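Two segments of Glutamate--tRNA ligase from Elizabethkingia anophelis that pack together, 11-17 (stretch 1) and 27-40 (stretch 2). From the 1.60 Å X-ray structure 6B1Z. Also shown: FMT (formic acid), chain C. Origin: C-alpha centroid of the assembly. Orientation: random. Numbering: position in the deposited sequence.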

# COMPACT_ATOMS: atom_id res chain seq x y z
N LYS A 11 16.63 20.10 -13.28
CA LYS A 11 16.40 18.67 -13.16
C LYS A 11 15.62 18.38 -11.89
O LYS A 11 16.09 18.66 -10.78
CB LYS A 11 17.73 17.92 -13.15
CG LYS A 11 17.61 16.41 -13.33
CD LYS A 11 17.71 16.02 -14.80
CE LYS A 11 18.51 14.75 -15.01
NZ LYS A 11 17.75 13.52 -14.62
N VAL A 12 14.43 17.80 -12.04
CA VAL A 12 13.61 17.42 -10.90
C VAL A 12 14.28 16.29 -10.14
O VAL A 12 14.76 15.31 -10.73
CB VAL A 12 12.20 17.03 -11.37
CG1 VAL A 12 11.45 16.29 -10.30
CG2 VAL A 12 11.45 18.29 -11.82
N ARG A 13 14.33 16.41 -8.81
CA ARG A 13 14.84 15.35 -7.94
C ARG A 13 13.91 15.22 -6.75
O ARG A 13 13.69 16.19 -6.02
CB ARG A 13 16.28 15.66 -7.49
CG ARG A 13 17.28 15.62 -8.64
CD ARG A 13 18.68 16.02 -8.23
NE ARG A 13 19.20 15.24 -7.10
CZ ARG A 13 19.65 13.99 -7.17
NH1 ARG A 13 19.65 13.31 -8.32
NH2 ARG A 13 20.09 13.40 -6.07
N VAL A 14 13.34 14.03 -6.58
CA VAL A 14 12.42 13.73 -5.48
C VAL A 14 13.01 12.58 -4.67
O VAL A 14 13.86 11.83 -5.15
CB VAL A 14 11.01 13.35 -5.98
CG1 VAL A 14 10.40 14.51 -6.77
CG2 VAL A 14 11.08 12.08 -6.84
N ARG A 15 12.55 12.44 -3.43
CA ARG A 15 13.03 11.32 -2.62
C ARG A 15 11.91 10.72 -1.79
O ARG A 15 11.07 11.42 -1.21
CB ARG A 15 14.21 11.72 -1.71
CG ARG A 15 13.84 12.44 -0.39
CD ARG A 15 13.10 13.76 -0.59
NE ARG A 15 13.01 14.51 0.66
CZ ARG A 15 12.07 14.34 1.58
NH1 ARG A 15 11.10 13.44 1.41
NH2 ARG A 15 12.10 15.08 2.70
N PHE A 16 11.91 9.39 -1.73
CA PHE A 16 11.08 8.64 -0.81
C PHE A 16 11.95 8.39 0.42
O PHE A 16 13.05 7.85 0.30
CB PHE A 16 10.63 7.33 -1.47
CG PHE A 16 9.67 6.52 -0.64
CD1 PHE A 16 8.56 7.10 -0.06
CD2 PHE A 16 9.88 5.15 -0.48
CE1 PHE A 16 7.68 6.35 0.68
CE2 PHE A 16 8.99 4.38 0.27
CZ PHE A 16 7.89 4.99 0.85
N ALA A 17 11.47 8.82 1.59
CA ALA A 17 12.25 8.80 2.82
C ALA A 17 11.49 8.04 3.90
O ALA A 17 11.05 8.63 4.89
CB ALA A 17 12.58 10.23 3.27
N GLY A 27 -0.59 4.53 2.57
CA GLY A 27 -0.17 5.91 2.40
C GLY A 27 1.27 6.03 1.93
O GLY A 27 1.60 6.88 1.10
N GLY A 28 2.16 5.17 2.45
CA GLY A 28 3.55 5.22 2.03
C GLY A 28 3.76 4.75 0.60
O GLY A 28 4.56 5.32 -0.14
N VAL A 29 3.02 3.71 0.19
CA VAL A 29 3.06 3.27 -1.20
C VAL A 29 2.62 4.40 -2.12
O VAL A 29 3.24 4.64 -3.17
CB VAL A 29 2.16 2.04 -1.39
CG1 VAL A 29 2.07 1.66 -2.89
CG2 VAL A 29 2.70 0.88 -0.56
N ARG A 30 1.55 5.11 -1.74
CA ARG A 30 1.06 6.21 -2.58
C ARG A 30 2.08 7.33 -2.69
O ARG A 30 2.29 7.88 -3.78
CB ARG A 30 -0.26 6.76 -2.06
CG ARG A 30 -0.90 7.77 -3.05
CD ARG A 30 -2.13 8.46 -2.53
NE ARG A 30 -1.86 9.15 -1.27
CZ ARG A 30 -2.78 9.72 -0.52
NH1 ARG A 30 -4.06 9.75 -0.90
NH2 ARG A 30 -2.42 10.28 0.62
N THR A 31 2.72 7.69 -1.57
CA THR A 31 3.75 8.72 -1.62
C THR A 31 4.89 8.31 -2.54
O THR A 31 5.32 9.10 -3.40
CB THR A 31 4.27 9.01 -0.21
OG1 THR A 31 3.21 9.62 0.54
CG2 THR A 31 5.47 9.97 -0.29
N ALA A 32 5.38 7.08 -2.40
CA ALA A 32 6.43 6.59 -3.29
C ALA A 32 5.98 6.63 -4.75
O ALA A 32 6.76 7.03 -5.62
CB ALA A 32 6.83 5.16 -2.90
N LEU A 33 4.74 6.22 -5.03
CA LEU A 33 4.23 6.24 -6.40
C LEU A 33 4.21 7.65 -6.96
O LEU A 33 4.65 7.87 -8.10
CB LEU A 33 2.84 5.62 -6.45
CG LEU A 33 2.14 5.72 -7.81
CD1 LEU A 33 2.85 4.91 -8.90
CD2 LEU A 33 0.70 5.29 -7.68
N TYR A 34 3.69 8.61 -6.19
CA TYR A 34 3.63 9.97 -6.71
C TYR A 34 5.03 10.57 -6.89
O TYR A 34 5.26 11.33 -7.84
CB TYR A 34 2.74 10.85 -5.81
CG TYR A 34 1.24 10.55 -5.87
CD1 TYR A 34 0.70 9.63 -6.78
CD2 TYR A 34 0.37 11.21 -5.02
CE1 TYR A 34 -0.67 9.38 -6.81
CE2 TYR A 34 -1.01 10.96 -5.06
CZ TYR A 34 -1.52 10.05 -5.95
OH TYR A 34 -2.87 9.84 -5.97
N ASP A 35 5.98 10.23 -6.00
CA ASP A 35 7.39 10.55 -6.25
C ASP A 35 7.86 10.03 -7.60
O ASP A 35 8.48 10.76 -8.39
CB ASP A 35 8.28 9.93 -5.17
CG ASP A 35 8.30 10.69 -3.88
OD1 ASP A 35 8.33 11.94 -3.91
OD2 ASP A 35 8.35 10.01 -2.82
N TYR A 36 7.63 8.74 -7.84
CA TYR A 36 8.10 8.09 -9.05
C TYR A 36 7.46 8.70 -10.29
O TYR A 36 8.14 9.06 -11.26
CB TYR A 36 7.79 6.59 -8.96
CG TYR A 36 8.31 5.75 -10.10
CD1 TYR A 36 9.67 5.47 -10.22
CD2 TYR A 36 7.45 5.21 -11.04
CE1 TYR A 36 10.14 4.69 -11.25
CE2 TYR A 36 7.91 4.43 -12.08
CZ TYR A 36 9.26 4.18 -12.18
OH TYR A 36 9.73 3.40 -13.22
N LEU A 37 6.13 8.85 -10.26
CA LEU A 37 5.42 9.41 -11.40
C LEU A 37 5.87 10.83 -11.68
O LEU A 37 6.06 11.21 -12.84
CB LEU A 37 3.91 9.37 -11.16
CG LEU A 37 3.26 7.97 -11.04
CD1 LEU A 37 1.76 8.09 -10.76
CD2 LEU A 37 3.51 7.17 -12.32
N PHE A 38 6.05 11.64 -10.63
CA PHE A 38 6.48 13.02 -10.83
C PHE A 38 7.89 13.08 -11.41
O PHE A 38 8.14 13.84 -12.35
CB PHE A 38 6.41 13.79 -9.51
CG PHE A 38 6.69 15.27 -9.65
CD1 PHE A 38 5.73 16.13 -10.15
CD2 PHE A 38 7.92 15.79 -9.27
CE1 PHE A 38 6.00 17.48 -10.28
CE2 PHE A 38 8.18 17.14 -9.40
CZ PHE A 38 7.22 17.98 -9.89
N ALA A 39 8.80 12.26 -10.89
CA ALA A 39 10.16 12.25 -11.44
C ALA A 39 10.17 11.77 -12.89
O ALA A 39 10.77 12.41 -13.76
CB ALA A 39 11.07 11.37 -10.57
N LYS A 40 9.48 10.66 -13.17
CA LYS A 40 9.56 10.13 -14.53
C LYS A 40 8.83 11.02 -15.53
O LYS A 40 9.28 11.19 -16.67
CB LYS A 40 9.01 8.70 -14.58
CG LYS A 40 9.87 7.68 -13.82
CD LYS A 40 11.36 7.73 -14.20
CE LYS A 40 12.26 7.74 -12.95
NZ LYS A 40 13.68 8.18 -13.19
C FMT C . 9.71 13.85 4.81
O1 FMT C . 9.40 13.27 3.76
O2 FMT C . 10.20 14.99 4.86
O HOH W 1 10.00 13.99 -2.69

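Strand 13-16 lies against helix 27-40 in a nearly antiparallel arrangement, with an angle of 163° between their N-to-C directions and a closest axial approach of 8.1 Å. The contact buries 424 Å² in total, and no direct hydrogen bond crosses it. Packing and one bridging water join the two segments.

Side chains alternate along strand 13-16 and the residue before it: the CA-to-CB bonds of Val 12 and Val 14 point toward the helix, and those of Arg 13 and Arg 15 away. Val 12 CG1 lies 3.5 Å from Phe 38 CE2, and Val 14 CG1 meets the edge of the same ring, 3.7 Å from Phe 38 CD2. The other methyl of Val 14, CG2, fits against the helix, 3.3 Å from the backbone atom Asp 35 O and 3.8 Å from Ala 39 CB. Short, branched valines thus fill the space beside the helix, and the small Ala 39 packs against Val 14 with its CB.

Phe 16 has the largest covered area, 87 Å². Its CB points sideways, but the t rotamer brings the ring nearer the helix. Ala 32 CB sits almost exactly on the ring normal, 3.6 Å from the Phe 16 ring centroid, in a CH-pi contact. Thr 31 CG2 approaches the ring edge, 4.2 Å from Phe 16 CD1, while Gly 28 O lies 3.4 Å from Phe 16 CE1.

The polar link centres on Asp 35, a buried carboxylate whose CB points toward the strand. Water 1 accepts a hydrogen bond from Arg 15 N (3.1 Å from the water O) and can donate one to Asp 35 OD1 (2.9 Å from the same O), coupling strand backbone to helix side chain. The Arg 15 guanidinium hydrogen-bonds formic acid, probably from the crystallisation liquor, with Arg 15 NH1 2.9 Å from FMT O1 and Arg 15 NH2 2.9 Å from FMT O2.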